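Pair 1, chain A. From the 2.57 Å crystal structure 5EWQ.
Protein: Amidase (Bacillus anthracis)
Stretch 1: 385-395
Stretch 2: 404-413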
# COMPACT_ATOMS: atom_id res chain seq x y z
N SER A 385 -14.15 19.90 10.29
CA SER A 385 -13.06 20.07 11.26
C SER A 385 -12.84 18.82 12.10
O SER A 385 -13.73 17.98 12.24
CB SER A 385 -13.33 21.26 12.18
OG SER A 385 -14.45 21.02 13.02
N LEU A 386 -11.64 18.70 12.66
CA LEU A 386 -11.30 17.58 13.52
C LEU A 386 -12.10 17.63 14.82
O LEU A 386 -12.36 16.60 15.45
CB LEU A 386 -9.80 17.57 13.82
CG LEU A 386 -9.24 16.40 14.62
CD1 LEU A 386 -9.61 15.08 13.98
CD2 LEU A 386 -7.73 16.52 14.77
N LYS A 387 -12.50 18.84 15.21
CA LYS A 387 -13.30 19.03 16.42
C LYS A 387 -14.67 18.37 16.29
O LYS A 387 -15.18 17.80 17.26
CB LYS A 387 -13.47 20.52 16.71
CG LYS A 387 -12.87 20.97 18.03
CD LYS A 387 -13.28 22.40 18.37
CE LYS A 387 -12.91 23.36 17.25
NZ LYS A 387 -13.36 24.75 17.55
N GLU A 388 -15.26 18.46 15.11
CA GLU A 388 -16.58 17.90 14.87
C GLU A 388 -16.54 16.37 14.84
O GLU A 388 -17.50 15.71 15.24
CB GLU A 388 -17.17 18.44 13.57
CG GLU A 388 -17.40 19.94 13.59
CD GLU A 388 -17.84 20.49 12.24
OE1 GLU A 388 -17.87 21.73 12.09
OE2 GLU A 388 -18.15 19.69 11.34
N ILE A 389 -15.43 15.82 14.37
CA ILE A 389 -15.22 14.38 14.36
C ILE A 389 -15.22 13.82 15.78
O ILE A 389 -15.89 12.83 16.07
CB ILE A 389 -13.91 14.00 13.66
CG1 ILE A 389 -13.95 14.41 12.19
CG2 ILE A 389 -13.65 12.50 13.79
CD1 ILE A 389 -12.63 14.25 11.47
N ILE A 390 -14.44 14.46 16.65
CA ILE A 390 -14.32 14.05 18.04
C ILE A 390 -15.69 14.05 18.73
O ILE A 390 -16.01 13.13 19.48
CB ILE A 390 -13.36 14.98 18.81
CG1 ILE A 390 -11.96 14.91 18.20
CG2 ILE A 390 -13.31 14.60 20.28
CD1 ILE A 390 -10.95 15.81 18.88
N ALA A 391 -16.48 15.07 18.45
CA ALA A 391 -17.83 15.18 19.01
C ALA A 391 -18.75 14.12 18.41
O ALA A 391 -19.64 13.61 19.08
CB ALA A 391 -18.39 16.57 18.78
N PHE A 392 -18.52 13.80 17.14
CA PHE A 392 -19.33 12.81 16.43
C PHE A 392 -19.10 11.41 16.99
O PHE A 392 -20.06 10.66 17.20
CB PHE A 392 -19.01 12.84 14.93
CG PHE A 392 -19.79 11.85 14.13
CD1 PHE A 392 -21.05 12.16 13.65
CD2 PHE A 392 -19.27 10.60 13.84
CE1 PHE A 392 -21.78 11.25 12.90
CE2 PHE A 392 -19.99 9.68 13.10
CZ PHE A 392 -21.24 10.01 12.63
N ASN A 393 -17.84 11.07 17.23
CA ASN A 393 -17.48 9.75 17.74
C ASN A 393 -18.01 9.51 19.15
O ASN A 393 -18.34 8.38 19.50
CB ASN A 393 -15.96 9.57 17.71
CG ASN A 393 -15.40 9.54 16.31
OD1 ASN A 393 -16.08 9.15 15.36
ND2 ASN A 393 -14.14 9.94 16.16
N LYS A 394 -18.07 10.57 19.94
CA LYS A 394 -18.52 10.48 21.33
C LYS A 394 -19.97 10.02 21.45
O LYS A 394 -20.36 9.41 22.45
CB LYS A 394 -18.35 11.83 22.03
CG LYS A 394 -16.93 12.14 22.49
CD LYS A 394 -16.86 13.54 23.08
CE LYS A 394 -15.65 13.71 23.98
NZ LYS A 394 -14.36 13.57 23.25
N ARG A 395 -20.78 10.31 20.44
CA ARG A 395 -22.21 10.04 20.49
C ARG A 395 -22.54 8.55 20.36
O ARG A 395 -23.66 8.13 20.64
CB ARG A 395 -22.94 10.84 19.41
CG ARG A 395 -22.80 12.35 19.56
CD ARG A 395 -23.59 13.10 18.51
NE ARG A 395 -23.38 14.54 18.58
CZ ARG A 395 -24.13 15.37 19.30
NH1 ARG A 395 -23.86 16.67 19.31
NH2 ARG A 395 -25.15 14.91 20.00
N GLY A 404 -11.11 3.94 21.20
CA GLY A 404 -10.88 5.32 21.59
C GLY A 404 -10.38 6.21 20.47
O GLY A 404 -10.29 5.79 19.32
N GLN A 405 -10.05 7.45 20.81
CA GLN A 405 -9.56 8.43 19.84
C GLN A 405 -8.56 9.39 20.48
O GLN A 405 -8.60 10.59 20.23
CB GLN A 405 -10.73 9.21 19.23
CG GLN A 405 -11.67 9.83 20.25
CD GLN A 405 -12.76 10.67 19.62
OE1 GLN A 405 -12.81 10.82 18.40
NE2 GLN A 405 -13.64 11.22 20.44
N THR A 406 -7.67 8.84 21.29
CA THR A 406 -6.71 9.64 22.05
C THR A 406 -5.77 10.44 21.15
O THR A 406 -5.42 11.58 21.47
CB THR A 406 -5.86 8.74 22.97
OG1 THR A 406 -6.72 7.89 23.74
CG2 THR A 406 -5.02 9.59 23.92
N LEU A 407 -5.37 9.86 20.03
CA LEU A 407 -4.40 10.49 19.14
C LEU A 407 -4.94 11.73 18.44
O LEU A 407 -4.27 12.76 18.37
CB LEU A 407 -3.90 9.49 18.10
CG LEU A 407 -2.80 8.55 18.58
CD1 LEU A 407 -2.51 7.47 17.55
CD2 LEU A 407 -1.54 9.34 18.89
N ILE A 408 -6.17 11.65 17.92
CA ILE A 408 -6.76 12.78 17.23
C ILE A 408 -7.24 13.83 18.23
O ILE A 408 -7.42 15.00 17.88
CB ILE A 408 -7.95 12.36 16.33
CG1 ILE A 408 -9.13 11.88 17.17
CG2 ILE A 408 -7.51 11.27 15.36
CD1 ILE A 408 -10.34 11.50 16.35
N GLU A 409 -7.43 13.41 19.48
CA GLU A 409 -7.76 14.35 20.55
C GLU A 409 -6.52 15.14 20.94
O GLU A 409 -6.60 16.33 21.24
CB GLU A 409 -8.32 13.61 21.76
CG GLU A 409 -9.79 13.22 21.64
CD GLU A 409 -10.29 12.44 22.83
OE1 GLU A 409 -9.47 11.76 23.48
OE2 GLU A 409 -11.50 12.51 23.12
N ALA A 410 -5.37 14.47 20.94
CA ALA A 410 -4.10 15.11 21.28
C ALA A 410 -3.68 16.10 20.20
O ALA A 410 -3.09 17.14 20.50
CB ALA A 410 -3.02 14.06 21.49
N SER A 411 -3.99 15.77 18.95
CA SER A 411 -3.65 16.63 17.83
C SER A 411 -4.50 17.90 17.82
O SER A 411 -4.04 18.96 17.40
CB SER A 411 -3.81 15.87 16.51
OG SER A 411 -3.44 16.68 15.40
N GLU A 412 -5.74 17.77 18.29
CA GLU A 412 -6.66 18.90 18.34
C GLU A 412 -6.23 19.93 19.38
O GLU A 412 -6.26 21.13 19.12
CB GLU A 412 -8.08 18.41 18.63
CG GLU A 412 -9.08 19.52 18.94
CD GLU A 412 -9.32 20.43 17.75
OE1 GLU A 412 -9.18 19.97 16.60
OE2 GLU A 412 -9.65 21.62 17.98
N LYS A 413 -5.83 19.45 20.55
CA LYS A 413 -5.45 20.33 21.65
C LYS A 413 -3.93 20.49 21.74
O LYS A 413 -3.39 20.77 22.82
CB LYS A 413 -6.00 19.80 22.98
CG LYS A 413 -5.49 18.41 23.34
CD LYS A 413 -6.12 17.90 24.63
CE LYS A 413 -5.63 16.50 24.96
NZ LYS A 413 -6.25 15.97 26.21

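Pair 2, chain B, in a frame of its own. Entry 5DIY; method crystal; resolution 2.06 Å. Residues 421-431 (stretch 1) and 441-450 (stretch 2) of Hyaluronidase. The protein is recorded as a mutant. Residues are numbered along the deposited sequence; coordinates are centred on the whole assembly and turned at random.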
# COMPACT_ATOMS: atom_id res chain seq x y z
N TYR B 421 23.47 0.14 -26.93
CA TYR B 421 22.86 -0.73 -25.93
C TYR B 421 21.92 0.05 -25.00
O TYR B 421 20.81 -0.40 -24.74
CB TYR B 421 23.93 -1.46 -25.11
CG TYR B 421 23.37 -2.35 -24.02
CD1 TYR B 421 23.00 -1.83 -22.77
CD2 TYR B 421 23.19 -3.72 -24.23
CE1 TYR B 421 22.47 -2.65 -21.78
CE2 TYR B 421 22.67 -4.54 -23.25
CZ TYR B 421 22.31 -4.00 -22.02
OH TYR B 421 21.80 -4.81 -21.04
N LEU B 422 22.39 1.19 -24.51
CA LEU B 422 21.60 1.99 -23.56
C LEU B 422 20.32 2.53 -24.20
O LEU B 422 19.26 2.47 -23.59
CB LEU B 422 22.43 3.12 -22.95
CG LEU B 422 23.49 2.65 -21.95
CD1 LEU B 422 24.35 3.82 -21.52
CD2 LEU B 422 22.86 1.96 -20.74
N ARG B 423 20.44 3.01 -25.43
CA ARG B 423 19.29 3.49 -26.21
C ARG B 423 18.22 2.40 -26.34
O ARG B 423 17.04 2.65 -26.10
CB ARG B 423 19.75 3.97 -27.59
CG ARG B 423 18.66 4.62 -28.43
CD ARG B 423 19.18 5.05 -29.80
NE ARG B 423 20.31 5.98 -29.73
CZ ARG B 423 20.26 7.25 -29.34
NH1 ARG B 423 19.12 7.83 -28.94
NH2 ARG B 423 21.37 7.98 -29.33
N GLU B 424 18.67 1.18 -26.66
CA GLU B 424 17.79 0.02 -26.77
C GLU B 424 17.08 -0.32 -25.44
O GLU B 424 15.85 -0.40 -25.40
CB GLU B 424 18.59 -1.20 -27.27
CG GLU B 424 17.75 -2.35 -27.80
CD GLU B 424 18.58 -3.59 -28.12
OE1 GLU B 424 19.83 -3.48 -28.24
OE2 GLU B 424 18.00 -4.69 -28.23
N VAL B 425 17.85 -0.50 -24.37
CA VAL B 425 17.25 -0.90 -23.07
C VAL B 425 16.42 0.21 -22.39
O VAL B 425 15.45 -0.11 -21.71
CB VAL B 425 18.28 -1.49 -22.08
CG1 VAL B 425 18.94 -2.73 -22.70
CG2 VAL B 425 19.32 -0.47 -21.64
N LEU B 426 16.79 1.48 -22.57
CA LEU B 426 15.96 2.59 -22.08
C LEU B 426 14.58 2.62 -22.74
O LEU B 426 13.59 2.97 -22.10
CB LEU B 426 16.66 3.94 -22.27
CG LEU B 426 17.73 4.27 -21.21
CD1 LEU B 426 18.58 5.44 -21.64
CD2 LEU B 426 17.09 4.55 -19.85
N LYS B 427 14.51 2.23 -24.02
CA LYS B 427 13.22 2.05 -24.70
C LYS B 427 12.44 0.87 -24.12
O LYS B 427 11.26 1.02 -23.82
CB LYS B 427 13.41 1.90 -26.21
CG LYS B 427 13.77 3.22 -26.87
CD LYS B 427 14.16 3.06 -28.32
CE LYS B 427 14.32 4.42 -28.97
NZ LYS B 427 14.89 4.36 -30.33
N ASP B 428 13.10 -0.28 -23.96
CA ASP B 428 12.48 -1.48 -23.35
C ASP B 428 11.98 -1.21 -21.93
O ASP B 428 10.95 -1.75 -21.53
CB ASP B 428 13.48 -2.65 -23.24
CG ASP B 428 13.87 -3.26 -24.58
OD1 ASP B 428 13.14 -3.09 -25.59
OD2 ASP B 428 14.92 -3.94 -24.60
N ALA B 429 12.73 -0.39 -21.18
CA ALA B 429 12.39 -0.07 -19.79
C ALA B 429 11.08 0.73 -19.64
O ALA B 429 10.48 0.71 -18.57
CB ALA B 429 13.54 0.67 -19.11
N VAL B 430 10.62 1.38 -20.71
CA VAL B 430 9.27 1.98 -20.73
C VAL B 430 8.18 0.94 -20.38
O VAL B 430 7.19 1.29 -19.73
CB VAL B 430 8.97 2.68 -22.08
CG1 VAL B 430 7.51 3.14 -22.16
CG2 VAL B 430 9.91 3.86 -22.30
N ASP B 431 8.40 -0.32 -20.77
CA ASP B 431 7.47 -1.43 -20.49
C ASP B 431 7.66 -2.18 -19.16
O ASP B 431 6.96 -3.17 -18.92
CB ASP B 431 7.52 -2.46 -21.64
CG ASP B 431 7.07 -1.88 -22.95
OD1 ASP B 431 6.19 -0.99 -22.94
OD2 ASP B 431 7.57 -2.32 -24.00
N VAL B 441 17.38 5.28 -11.74
CA VAL B 441 18.35 4.60 -12.61
C VAL B 441 18.06 4.99 -14.06
O VAL B 441 18.97 5.32 -14.81
CB VAL B 441 18.36 3.08 -12.41
CG1 VAL B 441 19.32 2.41 -13.38
CG2 VAL B 441 18.77 2.74 -10.98
N ARG B 442 16.78 4.98 -14.44
CA ARG B 442 16.36 5.44 -15.77
C ARG B 442 16.96 6.80 -16.13
O ARG B 442 17.64 6.92 -17.16
CB ARG B 442 14.83 5.54 -15.86
CG ARG B 442 14.29 5.81 -17.25
CD ARG B 442 12.82 6.21 -17.20
NE ARG B 442 12.01 5.11 -16.70
CZ ARG B 442 11.59 4.07 -17.42
NH1 ARG B 442 11.88 3.97 -18.70
NH2 ARG B 442 10.85 3.13 -16.83
N ASN B 443 16.74 7.79 -15.27
CA ASN B 443 17.19 9.17 -15.54
C ASN B 443 18.72 9.26 -15.60
O ASN B 443 19.26 10.01 -16.40
CB ASN B 443 16.64 10.18 -14.52
CG ASN B 443 15.11 10.29 -14.54
OD1 ASN B 443 14.45 9.98 -15.53
ND2 ASN B 443 14.55 10.76 -13.43
N PHE B 444 19.41 8.47 -14.77
CA PHE B 444 20.87 8.40 -14.83
C PHE B 444 21.33 7.85 -16.18
O PHE B 444 22.20 8.44 -16.81
CB PHE B 444 21.44 7.56 -13.68
CG PHE B 444 22.94 7.42 -13.72
CD1 PHE B 444 23.75 8.53 -13.48
CD2 PHE B 444 23.54 6.19 -13.97
CE1 PHE B 444 25.14 8.42 -13.51
CE2 PHE B 444 24.93 6.06 -14.01
CZ PHE B 444 25.73 7.18 -13.78
N LEU B 445 20.73 6.75 -16.61
CA LEU B 445 21.07 6.13 -17.89
C LEU B 445 20.78 7.04 -19.09
O LEU B 445 21.59 7.11 -20.03
CB LEU B 445 20.36 4.76 -18.04
CG LEU B 445 20.85 3.70 -17.05
CD1 LEU B 445 19.96 2.46 -17.07
CD2 LEU B 445 22.30 3.33 -17.29
N GLN B 446 19.65 7.74 -19.06
CA GLN B 446 19.32 8.71 -20.10
C GLN B 446 20.38 9.81 -20.18
O GLN B 446 20.73 10.27 -21.28
CB GLN B 446 17.94 9.32 -19.86
CG GLN B 446 17.44 10.24 -20.98
CD GLN B 446 17.10 9.49 -22.26
OE1 GLN B 446 16.26 8.59 -22.25
NE2 GLN B 446 17.73 9.85 -23.35
N GLN B 447 20.89 10.23 -19.03
CA GLN B 447 21.93 11.25 -18.97
C GLN B 447 23.28 10.73 -19.49
O GLN B 447 24.04 11.50 -20.07
CB GLN B 447 22.04 11.83 -17.54
CG GLN B 447 22.94 13.06 -17.40
CD GLN B 447 22.65 14.17 -18.41
OE1 GLN B 447 23.55 14.69 -19.06
NE2 GLN B 447 21.39 14.52 -18.54
N VAL B 448 23.56 9.44 -19.31
CA VAL B 448 24.71 8.81 -19.99
C VAL B 448 24.59 9.00 -21.50
O VAL B 448 25.55 9.40 -22.16
CB VAL B 448 24.86 7.30 -19.67
CG1 VAL B 448 26.05 6.70 -20.43
CG2 VAL B 448 25.00 7.05 -18.17
N LEU B 449 23.41 8.71 -22.04
CA LEU B 449 23.12 8.94 -23.47
C LEU B 449 23.36 10.39 -23.89
O LEU B 449 24.02 10.63 -24.90
CB LEU B 449 21.68 8.54 -23.83
CG LEU B 449 21.48 7.15 -24.41
CD1 LEU B 449 20.09 7.05 -25.03
N ARG B 450 22.83 11.34 -23.12
CA ARG B 450 23.03 12.78 -23.40
C ARG B 450 24.50 13.19 -23.26
O ARG B 450 24.99 14.01 -24.04
CB ARG B 450 22.19 13.65 -22.47
CG ARG B 450 20.69 13.53 -22.65
CD ARG B 450 19.96 14.71 -22.01
NE ARG B 450 18.53 14.45 -21.83
CZ ARG B 450 17.96 13.91 -20.74
NH1 ARG B 450 18.67 13.55 -19.68
NH2 ARG B 450 16.64 13.73 -20.73
O HOH W 1 13.11 5.30 -20.71

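The sharpest difference between these two helix pairs lies where the start of the second stretch meets the C-terminal part of the first. In pair 1 the position is held by A:Gln405, the N-cap residue, whose amide bridges two groups: NE2 donates to A:Ile390 O at 3.2 Å, while OE1 accepts from A:Asn393 ND2 at 2.7 Å, both nearly linear. In pair 2 the matching residue is B:Arg442, inside a helix that began earlier. Its partner is B:Ala429, the counterpart of A:Asn393, which has no polar side chain to offer. Where pair 1 adds a bond between side-chain amides, the arginine's direct hydrogen bond across the contact goes to backbone alone: B:Arg442 NH2 donates to B:Ala429 O at 3.0 Å. A water completes the link, accepting from B:Arg442 NH1 at 2.7 Å and donating to B:Leu426 O at 2.8 Å. Thus the carbonyl that pair 1 engages directly, that of A:Ile390, has its equivalent in pair 2 reached through a water.

These solutions rest on almost the same backbone. Fourteen central residues superpose with an RMSD of 0.3 Å; the helices run roughly antiparallel, at 143° in pair 1 and 147° in pair 2, with axes approaching to 10.1 and 9.7 Å. The buried areas, 468 and 497 Å², are also similar.

The apolar centre is similar in outline but interlocks differently. A:Leu386 and B:Leu422 coincide closely, side chains included, although their rotamers differ (t,p against m,t). A:Ile408 matches B:Leu445. In pair 1 A:Ile408 is the knob, seated among A:Leu386, A:Ile389, A:Ile390 and A:Asn393. In pair 2 the knob comes from the other helix: B:Leu426, the counterpart of A:Ile390, sits among B:Arg442, B:Leu445, B:Gln446 and B:Leu449, with its CD2 3.7 Å from B:Leu445 CB.

Farther along the second helix, A:Glu412 matches B:Leu449. A:Glu412 packs with both its CB, 3.9 Å from A:Ile390 CD1, and its carboxylate, whose OE2 lies 3.3 Å from A:Lys387 CG. B:Leu449 CD1 lies 4.0 Å from B:Leu426 CD1 and also over one face of the B:Arg423 guanidinium.

A salt bridge is found only in pair 1, where A:Lys394 NZ meets A:Glu409 OE2 at 3.1 Å, with a weak hydrogen bond. The counterparts of A:Lys394 and A:Glu409, B:Val430 and B:Gln446, carry no charge. The general principle is that one backbone arrangement brings matching positions into the same contact, yet leaves open whether amide, guanidinium, water or hydrocarbon fills the space between them.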